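Side-chain contacts in RavA (Legionella pneumophila str. Paris, PDB 6WO6), which is a Legionella pneumophila effector, probably acting in host cell invasion, whose molecular activity is unknown: residues A[130-135]-A[201-206]; A[149-154]-A[169-174]; A[187-192]-A[205-210]. The protein carries 2 engineered substitutions. All coordinates share one frame; numbering follows the deposited sequence.

In the fold
Read from the N terminus, the chain passes through helix 131-141, where contact 1 opens; it closes at the C-terminal end of helix 197-202 and the residues just after it, enclosing 65 intervening residues that are largely helical. Contact 2 lies wholly within that span, joining helix 147-157 to helix 162-181 across a short connection. Contact 3 opens after contact 2 has closed, at 187-192, and ends on 205-210, sharing Ser-205 and Leu-206 with contact 1. Leu-206 CD1 also packs against Ala-170 and Val-173, which ties contact 2 to the piece of chain that contacts 1 and 3 share. Helix 162-181 supplies one side of contact 2 and packs against residues of contacts 1 and 3.

Contact 1. Residues A[130-135]-A[201-206]; sequences NEVAIA and IEFASL
Phe-203 meets helix 131-141 with one corner of its ring, and Val-132 and Ala-135, one turn apart on that helix, receive it. Followed outward, the side chain leaves its CB with CG anti to the carbonyl carbon (chi1 -60°), which swings the ring toward the helix although the first bond merely runs past it. CD1 is the first ring atom to come near, 4.1 Å from Val-132 O. CE1 carries most of the contact: it lies 3.4 Å from Val-132 O, which sits at the ring edge near the ring plane, and 3.6 Å from Ala-135 CB, which approaches obliquely. CZ, the far corner, lies 3.9 Å from the same Ala-135 CB. Val-132 adds its CG1 branch, 3.9 Å from Phe-203 CE1 and 3.7 Å from the carbonyl oxygen of Glu-202. No hydrogen bond spans the two segments; they meet by van der Waals contact, apolar carbons against each other and against backbone carbonyl oxygens. Phe-203 is where the chain leaves helical geometry after helix 197-202. The carboxylate of Glu-202 turns to Lys-166 in a salt bridge. Ala-170 of helix 162-181 and Leu-136 of helix 131-141 also touch the Phe-203 ring, while Ala-135 packs on Val-167; the aromatic side chain therefore sits where helices 131-141, 162-181 and 197-202 come together.

Contact 2. Residues A[149-154]-A[169-174]; sequences RVSQNI and HAFAVR
Phe-171 reaches across from helix 162-181 and puts the rim of its ring against Val-150 and Ser-151 of helix 147-157. Its chi1 of -84° sets CG opposite the carbonyl carbon and beside the backbone N, and with chi2 at -23° the ring presents the CD2, CE2 and CZ side to the other helix. The two neighbours are met by different parts of that side. CZ lies 4.0 Å from Val-150 CG1, while CE2 is 4.1 Å from the backbone nitrogen of Ser-151; both partners lie at the ring edge, close to its plane. Val-150 has CG1 opposite its own backbone N (chi1 171°), and this branch makes the touch; its side chain and that of Phe-171 cross at about a right angle. Ser-151 contributes its CB, 4.1 Å from Phe-171 CD2, rather than its hydroxyl, so a polar residue serves here through its carbon. The fit is a modest one, with no hydrogen bond between the segments and the closest CA atoms, Ser-151 and Phe-171, 8.4 Å apart: a single long side chain bridges two successive helices whose backbones stay well separated. Thr-142 touches both Phe-171 and Val-150. Val-150 also packs on His-103 and Leu-107 of helix 102-107, whereas Phe-171 leans on Ala-139, which places the ring between helices 131-141, 147-157 and 162-181.

Contact 3. Residues A[187-192]-A[205-210]; sequences DQFFSS and SLFNVI
Phe-189 and Phe-207 are brought together by contrasting first torsions. In Phe-189 the ring carbon CG stands opposite the backbone N (chi1 180°); in Phe-207 it stands opposite the carbonyl carbon instead (chi1 -68°). Both side chains extend across the gap from opposite directions, bridging the 12.4 Å between Phe-189 CA and Phe-207 CA. Phe-189 CZ is the meeting point, 3.7 Å from Phe-207 CE1 and equally far from Phe-207 CZ. It sits at the edge of the Phe-207 ring, near its plane. The planes of the Phe-189 and Phe-207 rings stand at 88°, their centroids 5.9 Å apart, and the approach to the Phe-189 ring is oblique. In this all-helical fold the pair links the short turn of 188-191 to the 3-10 segment that follows helix 197-202, and Ile-177 of helix 162-181 touches both rings. Phe-207 also stacks on Phe-240 of helix 230-240. Phe-189 turns an edge to its neighbour as well: its CD2 lies 3.8 Å above the plane of the Phe-190 ring, over the centre, and Phe-190 packs on Val-233 and Ile-237. At the start of the turn, Asp-187 O accepts from Phe-190 N, Ser-191 N and Ser-191 OG, the hydroxyl approaching from above the carbonyl plane at 3.1 Å.

Contact 1. Residues A[130-135]-A[201-206]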
loop_
_atom_site.group_PDB
_atom_site.type_symbol
_atom_site.label_atom_id
_atom_site.label_comp_id
_atom_site.label_asym_id
_atom_site.label_seq_id
_atom_site.Cartn_x
_atom_site.Cartn_y
_atom_site.Cartn_z
ATOM N N ASN A 130 -6.434 2.877 -12.627
ATOM C CA ASN A 130 -5.132 2.351 -12.240
ATOM C C ASN A 130 -4.448 3.215 -11.187
ATOM O O ASN A 130 -3.270 2.986 -10.889
ATOM C CB ASN A 130 -4.219 2.206 -13.463
ATOM C CG ASN A 130 -4.712 1.158 -14.440
ATOM O OD1 ASN A 130 -5.222 0.111 -14.042
ATOM N ND2 ASN A 130 -4.562 1.437 -15.728
ATOM N N GLU A 131 -5.152 4.194 -10.614
ATOM C CA GLU A 131 -4.528 5.088 -9.643
ATOM C C GLU A 131 -4.156 4.349 -8.363
ATOM O O GLU A 131 -3.055 4.533 -7.831
ATOM C CB GLU A 131 -5.459 6.260 -9.329
ATOM C CG GLU A 131 -6.015 6.989 -10.549
ATOM C CD GLU A 131 -7.316 6.388 -11.059
ATOM O OE1 GLU A 131 -7.559 5.185 -10.827
ATOM O OE2 GLU A 131 -8.103 7.122 -11.691
ATOM N N VAL A 132 -5.060 3.509 -7.853
ATOM C CA VAL A 132 -4.784 2.782 -6.616
ATOM C C VAL A 132 -3.601 1.837 -6.799
ATOM O O VAL A 132 -2.711 1.764 -5.944
ATOM C CB VAL A 132 -6.045 2.033 -6.144
ATOM C CG1 VAL A 132 -5.732 1.166 -4.944
ATOM C CG2 VAL A 132 -7.151 3.022 -5.813
ATOM N N ALA A 133 -3.566 1.110 -7.919
ATOM C CA ALA A 133 -2.489 0.149 -8.138
ATOM C C ALA A 133 -1.136 0.844 -8.224
ATOM O O ALA A 133 -0.159 0.400 -7.602
ATOM C CB ALA A 133 -2.759 -0.663 -9.405
ATOM N N ILE A 134 -1.060 1.941 -8.982
ATOM C CA ILE A 134 0.211 2.639 -9.150
ATOM C C ILE A 134 0.635 3.297 -7.842
ATOM O O ILE A 134 1.822 3.298 -7.491
ATOM C CB ILE A 134 0.120 3.664 -10.296
ATOM C CG1 ILE A 134 -0.176 2.965 -11.626
ATOM C CG2 ILE A 134 1.413 4.453 -10.406
ATOM C CD1 ILE A 134 -0.348 3.918 -12.791
ATOM N N ALA A 135 -0.321 3.862 -7.099
ATOM C CA ALA A 135 0.016 4.459 -5.812
ATOM C C ALA A 135 0.539 3.406 -4.842
ATOM O O ALA A 135 1.509 3.649 -4.113
ATOM C CB ALA A 135 -1.201 5.180 -5.233
ATOM N N ILE A 201 -7.937 0.725 4.004
ATOM C CA ILE A 201 -8.599 -0.345 3.264
ATOM C C ILE A 201 -8.158 -0.347 1.803
ATOM O O ILE A 201 -7.857 -1.402 1.232
ATOM C CB ILE A 201 -10.128 -0.219 3.399
ATOM C CG1 ILE A 201 -10.551 -0.480 4.848
ATOM C CG2 ILE A 201 -10.835 -1.173 2.448
ATOM C CD1 ILE A 201 -12.022 -0.272 5.105
ATOM N N GLU A 202 -8.108 0.836 1.179
ATOM C CA GLU A 202 -7.734 0.928 -0.230
ATOM C C GLU A 202 -6.332 0.391 -0.484
ATOM O O GLU A 202 -6.067 -0.164 -1.557
ATOM C CB GLU A 202 -7.832 2.378 -0.711
ATOM C CG GLU A 202 -9.136 2.720 -1.415
ATOM C CD GLU A 202 -9.178 4.161 -1.901
ATOM O OE1 GLU A 202 -8.233 4.919 -1.597
ATOM O OE2 GLU A 202 -10.156 4.535 -2.585
ATOM N N PHE A 203 -5.427 0.542 0.480
ATOM C CA PHE A 203 -4.036 0.132 0.334
ATOM C C PHE A 203 -3.663 -0.928 1.362
ATOM O O PHE A 203 -2.576 -0.899 1.942
ATOM C CB PHE A 203 -3.103 1.335 0.445
ATOM C CG PHE A 203 -3.353 2.396 -0.591
ATOM C CD1 PHE A 203 -2.903 2.233 -1.893
ATOM C CD2 PHE A 203 -4.032 3.559 -0.262
ATOM C CE1 PHE A 203 -3.132 3.214 -2.850
ATOM C CE2 PHE A 203 -4.263 4.541 -1.211
ATOM C CZ PHE A 203 -3.813 4.367 -2.507
ATOM N N ALA A 204 -4.562 -1.892 1.585
ATOM C CA ALA A 204 -4.367 -2.888 2.636
ATOM C C ALA A 204 -3.137 -3.758 2.407
ATOM O O ALA A 204 -2.574 -4.277 3.381
ATOM C CB ALA A 204 -5.608 -3.772 2.760
ATOM N N SER A 205 -2.705 -3.922 1.152
ATOM C CA SER A 205 -1.508 -4.716 0.882
ATOM C C SER A 205 -0.290 -4.167 1.613
ATOM O O SER A 205 0.634 -4.924 1.932
ATOM C CB SER A 205 -1.234 -4.771 -0.619
ATOM O OG SER A 205 -2.386 -5.171 -1.335
ATOM N N LEU A 206 -0.276 -2.861 1.893
ATOM C CA LEU A 206 0.836 -2.256 2.617
ATOM C C LEU A 206 1.006 -2.830 4.017
ATOM O O LEU A 206 2.094 -2.714 4.593
ATOM C CB LEU A 206 0.649 -0.741 2.703
ATOM C CG LEU A 206 0.804 0.027 1.395
ATOM C CD1 LEU A 206 0.704 1.524 1.645
ATOM C CD2 LEU A 206 2.127 -0.329 0.742
#

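Contact 2. Residues A[149-154]-A[169-174]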
loop_
_atom_site.group_PDB
_atom_site.type_symbol
_atom_site.label_atom_id
_atom_site.label_comp_id
_atom_site.label_asym_id
_atom_site.label_seq_id
_atom_site.Cartn_x
_atom_site.Cartn_y
_atom_site.Cartn_z
ATOM N N ARG A 149 9.776 13.761 -2.558
ATOM C CA ARG A 149 10.176 14.308 -3.850
ATOM C C ARG A 149 9.352 13.692 -4.975
ATOM O O ARG A 149 8.784 14.416 -5.803
ATOM C CB ARG A 149 11.673 14.087 -4.081
ATOM C CG ARG A 149 12.175 14.604 -5.421
ATOM C CD ARG A 149 13.476 15.382 -5.288
ATOM N NE ARG A 149 13.239 16.815 -5.129
ATOM C CZ ARG A 149 12.998 17.648 -6.138
ATOM N NH1 ARG A 149 12.794 18.937 -5.905
ATOM N NH2 ARG A 149 12.954 17.191 -7.384
ATOM N N VAL A 150 9.278 12.353 -5.008
ATOM C CA VAL A 150 8.374 11.646 -5.919
ATOM C C VAL A 150 7.022 12.337 -5.935
ATOM O O VAL A 150 6.570 12.840 -6.970
ATOM C CB VAL A 150 8.234 10.166 -5.512
ATOM C CG1 VAL A 150 7.139 9.483 -6.318
ATOM C CG2 VAL A 150 9.546 9.426 -5.682
ATOM N N SER A 151 6.383 12.399 -4.762
ATOM C CA SER A 151 5.076 13.035 -4.629
ATOM C C SER A 151 5.055 14.407 -5.293
ATOM O O SER A 151 4.161 14.707 -6.094
ATOM C CB SER A 151 4.698 13.143 -3.149
ATOM O OG SER A 151 3.322 13.449 -2.990
ATOM N N GLN A 152 6.061 15.242 -5.002
ATOM C CA GLN A 152 6.070 16.592 -5.561
ATOM C C GLN A 152 6.010 16.555 -7.082
ATOM O O GLN A 152 5.208 17.272 -7.694
ATOM C CB GLN A 152 7.306 17.363 -5.098
ATOM C CG GLN A 152 7.321 18.805 -5.587
ATOM C CD GLN A 152 8.668 19.480 -5.408
ATOM O OE1 GLN A 152 9.286 19.922 -6.380
ATOM N NE2 GLN A 152 9.125 19.574 -4.164
ATOM N N ASN A 153 6.828 15.701 -7.707
ATOM C CA ASN A 153 6.786 15.570 -9.160
ATOM C C ASN A 153 5.373 15.252 -9.630
ATOM O O ASN A 153 4.854 15.893 -10.553
ATOM C CB ASN A 153 7.774 14.495 -9.621
ATOM C CG ASN A 153 9.207 15.000 -9.678
ATOM O OD1 ASN A 153 9.533 16.045 -9.117
ATOM N ND2 ASN A 153 10.070 14.255 -10.363
ATOM N N ILE A 154 4.713 14.297 -8.967
ATOM C CA ILE A 154 3.362 13.916 -9.365
ATOM C C ILE A 154 2.417 15.103 -9.272
ATOM O O ILE A 154 1.510 15.253 -10.101
ATOM C CB ILE A 154 2.864 12.735 -8.509
ATOM C CG1 ILE A 154 3.845 11.565 -8.580
ATOM C CG2 ILE A 154 1.493 12.287 -8.977
ATOM C CD1 ILE A 154 3.915 10.924 -9.933
ATOM N N HIS A 169 -2.072 9.480 -0.312
ATOM C CA HIS A 169 -2.694 8.612 0.685
ATOM C C HIS A 169 -1.845 7.372 0.956
ATOM O O HIS A 169 -1.620 6.993 2.116
ATOM C CB HIS A 169 -4.093 8.215 0.218
ATOM C CG HIS A 169 -5.066 9.352 0.193
ATOM N ND1 HIS A 169 -6.264 9.287 -0.485
ATOM C CD2 HIS A 169 -5.023 10.577 0.767
ATOM C CE1 HIS A 169 -6.916 10.426 -0.331
ATOM N NE2 HIS A 169 -6.185 11.226 0.426
ATOM N N ALA A 170 -1.374 6.715 -0.109
ATOM C CA ALA A 170 -0.568 5.510 0.064
ATOM C C ALA A 170 0.748 5.820 0.765
ATOM O O ALA A 170 1.196 5.049 1.625
ATOM C CB ALA A 170 -0.311 4.845 -1.290
ATOM N N PHE A 171 1.381 6.945 0.415
ATOM C CA PHE A 171 2.601 7.347 1.108
ATOM C C PHE A 171 2.344 7.574 2.592
ATOM O O PHE A 171 3.154 7.174 3.438
ATOM C CB PHE A 171 3.181 8.609 0.467
ATOM C CG PHE A 171 4.034 8.342 -0.737
ATOM C CD1 PHE A 171 4.626 7.104 -0.921
ATOM C CD2 PHE A 171 4.250 9.331 -1.683
ATOM C CE1 PHE A 171 5.418 6.856 -2.031
ATOM C CE2 PHE A 171 5.039 9.090 -2.795
ATOM C CZ PHE A 171 5.623 7.850 -2.968
ATOM N N ALA A 172 1.218 8.215 2.930
ATOM C CA ALA A 172 0.893 8.441 4.335
ATOM C C ALA A 172 0.706 7.125 5.080
ATOM O O ALA A 172 1.197 6.960 6.206
ATOM C CB ALA A 172 -0.366 9.302 4.451
ATOM N N VAL A 173 -0.010 6.178 4.470
ATOM C CA VAL A 173 -0.243 4.896 5.131
ATOM C C VAL A 173 1.075 4.158 5.350
ATOM O O VAL A 173 1.313 3.592 6.426
ATOM C CB VAL A 173 -1.249 4.051 4.329
ATOM C CG1 VAL A 173 -1.247 2.612 4.819
ATOM C CG2 VAL A 173 -2.639 4.645 4.455
ATOM N N ARG A 174 1.959 4.169 4.349
ATOM C CA ARG A 174 3.260 3.519 4.510
ATOM C C ARG A 174 4.072 4.178 5.622
ATOM O O ARG A 174 4.664 3.493 6.469
ATOM C CB ARG A 174 4.029 3.553 3.190
ATOM C CG ARG A 174 5.421 2.946 3.263
ATOM C CD ARG A 174 5.389 1.440 3.064
ATOM N NE ARG A 174 6.636 0.808 3.484
ATOM C CZ ARG A 174 7.731 0.724 2.732
ATOM N NH1 ARG A 174 8.817 0.129 3.205
ATOM N NH2 ARG A 174 7.742 1.236 1.509
#

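Contact 3. Residues A[187-192]-A[205-210]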
loop_
_atom_site.group_PDB
_atom_site.type_symbol
_atom_site.label_atom_id
_atom_site.label_comp_id
_atom_site.label_asym_id
_atom_site.label_seq_id
_atom_site.Cartn_x
_atom_site.Cartn_y
_atom_site.Cartn_z
ATOM N N ASP A 187 -0.267 2.318 19.327
ATOM C CA ASP A 187 -1.616 2.852 19.496
ATOM C C ASP A 187 -1.775 4.200 18.806
ATOM O O ASP A 187 -2.894 4.581 18.433
ATOM C CB ASP A 187 -1.953 2.981 20.980
ATOM C CG ASP A 187 -0.931 3.806 21.740
ATOM O OD1 ASP A 187 0.250 3.401 21.770
ATOM O OD2 ASP A 187 -1.303 4.863 22.300
ATOM N N GLN A 188 -0.673 4.935 18.631
ATOM C CA GLN A 188 -0.745 6.237 17.977
ATOM C C GLN A 188 -1.071 6.107 16.496
ATOM O O GLN A 188 -1.596 7.051 15.896
ATOM C CB GLN A 188 0.564 6.994 18.181
ATOM C CG GLN A 188 0.829 7.364 19.637
ATOM C CD GLN A 188 2.213 7.934 19.856
ATOM O OE1 GLN A 188 3.100 7.785 19.012
ATOM N NE2 GLN A 188 2.410 8.592 20.993
ATOM N N PHE A 189 -0.770 4.956 15.890
ATOM C CA PHE A 189 -1.209 4.704 14.521
ATOM C C PHE A 189 -2.718 4.852 14.400
ATOM O O PHE A 189 -3.227 5.361 13.395
ATOM C CB PHE A 189 -0.772 3.304 14.078
ATOM C CG PHE A 189 -1.182 2.955 12.673
ATOM C CD1 PHE A 189 -0.372 3.290 11.599
ATOM C CD2 PHE A 189 -2.378 2.295 12.425
ATOM C CE1 PHE A 189 -0.745 2.976 10.305
ATOM C CE2 PHE A 189 -2.757 1.982 11.129
ATOM C CZ PHE A 189 -1.937 2.321 10.070
ATOM N N PHE A 190 -3.449 4.419 15.426
ATOM C CA PHE A 190 -4.905 4.460 15.417
ATOM C C PHE A 190 -5.464 5.743 16.014
ATOM O O PHE A 190 -6.527 6.206 15.581
ATOM C CB PHE A 190 -5.462 3.254 16.179
ATOM C CG PHE A 190 -5.018 1.932 15.624
ATOM C CD1 PHE A 190 -3.797 1.386 15.988
ATOM C CD2 PHE A 190 -5.819 1.236 14.736
ATOM C CE1 PHE A 190 -3.384 0.166 15.472
ATOM C CE2 PHE A 190 -5.412 0.016 14.221
ATOM C CZ PHE A 190 -4.193 -0.518 14.589
ATOM N N SER A 191 -4.782 6.328 16.995
ATOM C CA SER A 191 -5.267 7.542 17.635
ATOM C C SER A 191 -4.840 8.815 16.912
ATOM O O SER A 191 -5.145 9.911 17.393
ATOM C CB SER A 191 -4.798 7.601 19.094
ATOM O OG SER A 191 -3.384 7.601 19.178
ATOM N N SER A 192 -4.149 8.702 15.780
ATOM C CA SER A 192 -3.698 9.883 15.058
ATOM C C SER A 192 -4.878 10.637 14.458
ATOM O O SER A 192 -5.879 10.048 14.043
ATOM C CB SER A 192 -2.714 9.491 13.952
ATOM O OG SER A 192 -2.345 10.610 13.162
ATOM N N SER A 205 -2.705 -3.922 1.152
ATOM C CA SER A 205 -1.508 -4.716 0.882
ATOM C C SER A 205 -0.290 -4.167 1.613
ATOM O O SER A 205 0.634 -4.924 1.932
ATOM C CB SER A 205 -1.234 -4.771 -0.619
ATOM O OG SER A 205 -2.386 -5.171 -1.335
ATOM N N LEU A 206 -0.276 -2.861 1.893
ATOM C CA LEU A 206 0.836 -2.256 2.617
ATOM C C LEU A 206 1.006 -2.830 4.017
ATOM O O LEU A 206 2.094 -2.714 4.593
ATOM C CB LEU A 206 0.649 -0.741 2.703
ATOM C CG LEU A 206 0.804 0.027 1.395
ATOM C CD1 LEU A 206 0.704 1.524 1.645
ATOM C CD2 LEU A 206 2.127 -0.329 0.742
ATOM N N PHE A 207 -0.033 -3.439 4.585
ATOM C CA PHE A 207 0.118 -4.042 5.902
ATOM C C PHE A 207 0.802 -5.403 5.849
ATOM O O PHE A 207 1.150 -5.945 6.905
ATOM C CB PHE A 207 -1.248 -4.142 6.587
ATOM C CG PHE A 207 -1.833 -2.805 6.941
ATOM C CD1 PHE A 207 -1.562 -2.219 8.167
ATOM C CD2 PHE A 207 -2.626 -2.117 6.037
ATOM C CE1 PHE A 207 -2.084 -0.977 8.487
ATOM C CE2 PHE A 207 -3.156 -0.877 6.354
ATOM C CZ PHE A 207 -2.884 -0.306 7.578
ATOM N N ASN A 208 1.043 -5.943 4.649
ATOM C CA ASN A 208 1.786 -7.194 4.521
ATOM C C ASN A 208 3.179 -7.107 5.132
ATOM O O ASN A 208 3.814 -8.144 5.349
ATOM C CB ASN A 208 1.892 -7.592 3.047
ATOM C CG ASN A 208 0.563 -8.038 2.463
ATOM O OD1 ASN A 208 -0.443 -8.119 3.168
ATOM N ND2 ASN A 208 0.554 -8.324 1.165
ATOM N N VAL A 209 3.666 -5.897 5.415
ATOM C CA VAL A 209 4.981 -5.748 6.023
ATOM C C VAL A 209 4.972 -6.218 7.475
ATOM O O VAL A 209 6.012 -6.624 8.005
ATOM C CB VAL A 209 5.459 -4.287 5.895
ATOM C CG1 VAL A 209 4.545 -3.347 6.670
ATOM C CG2 VAL A 209 6.900 -4.142 6.355
ATOM N N ILE A 210 3.811 -6.195 8.143
ATOM C CA ILE A 210 3.771 -6.597 9.550
ATOM C C ILE A 210 3.661 -8.099 9.731
ATOM O O ILE A 210 3.566 -8.567 10.874
ATOM C CB ILE A 210 2.608 -5.940 10.324
ATOM C CG1 ILE A 210 1.267 -6.549 9.909
ATOM C CG2 ILE A 210 2.616 -4.430 10.140
ATOM C CD1 ILE A 210 0.075 -5.950 10.620
#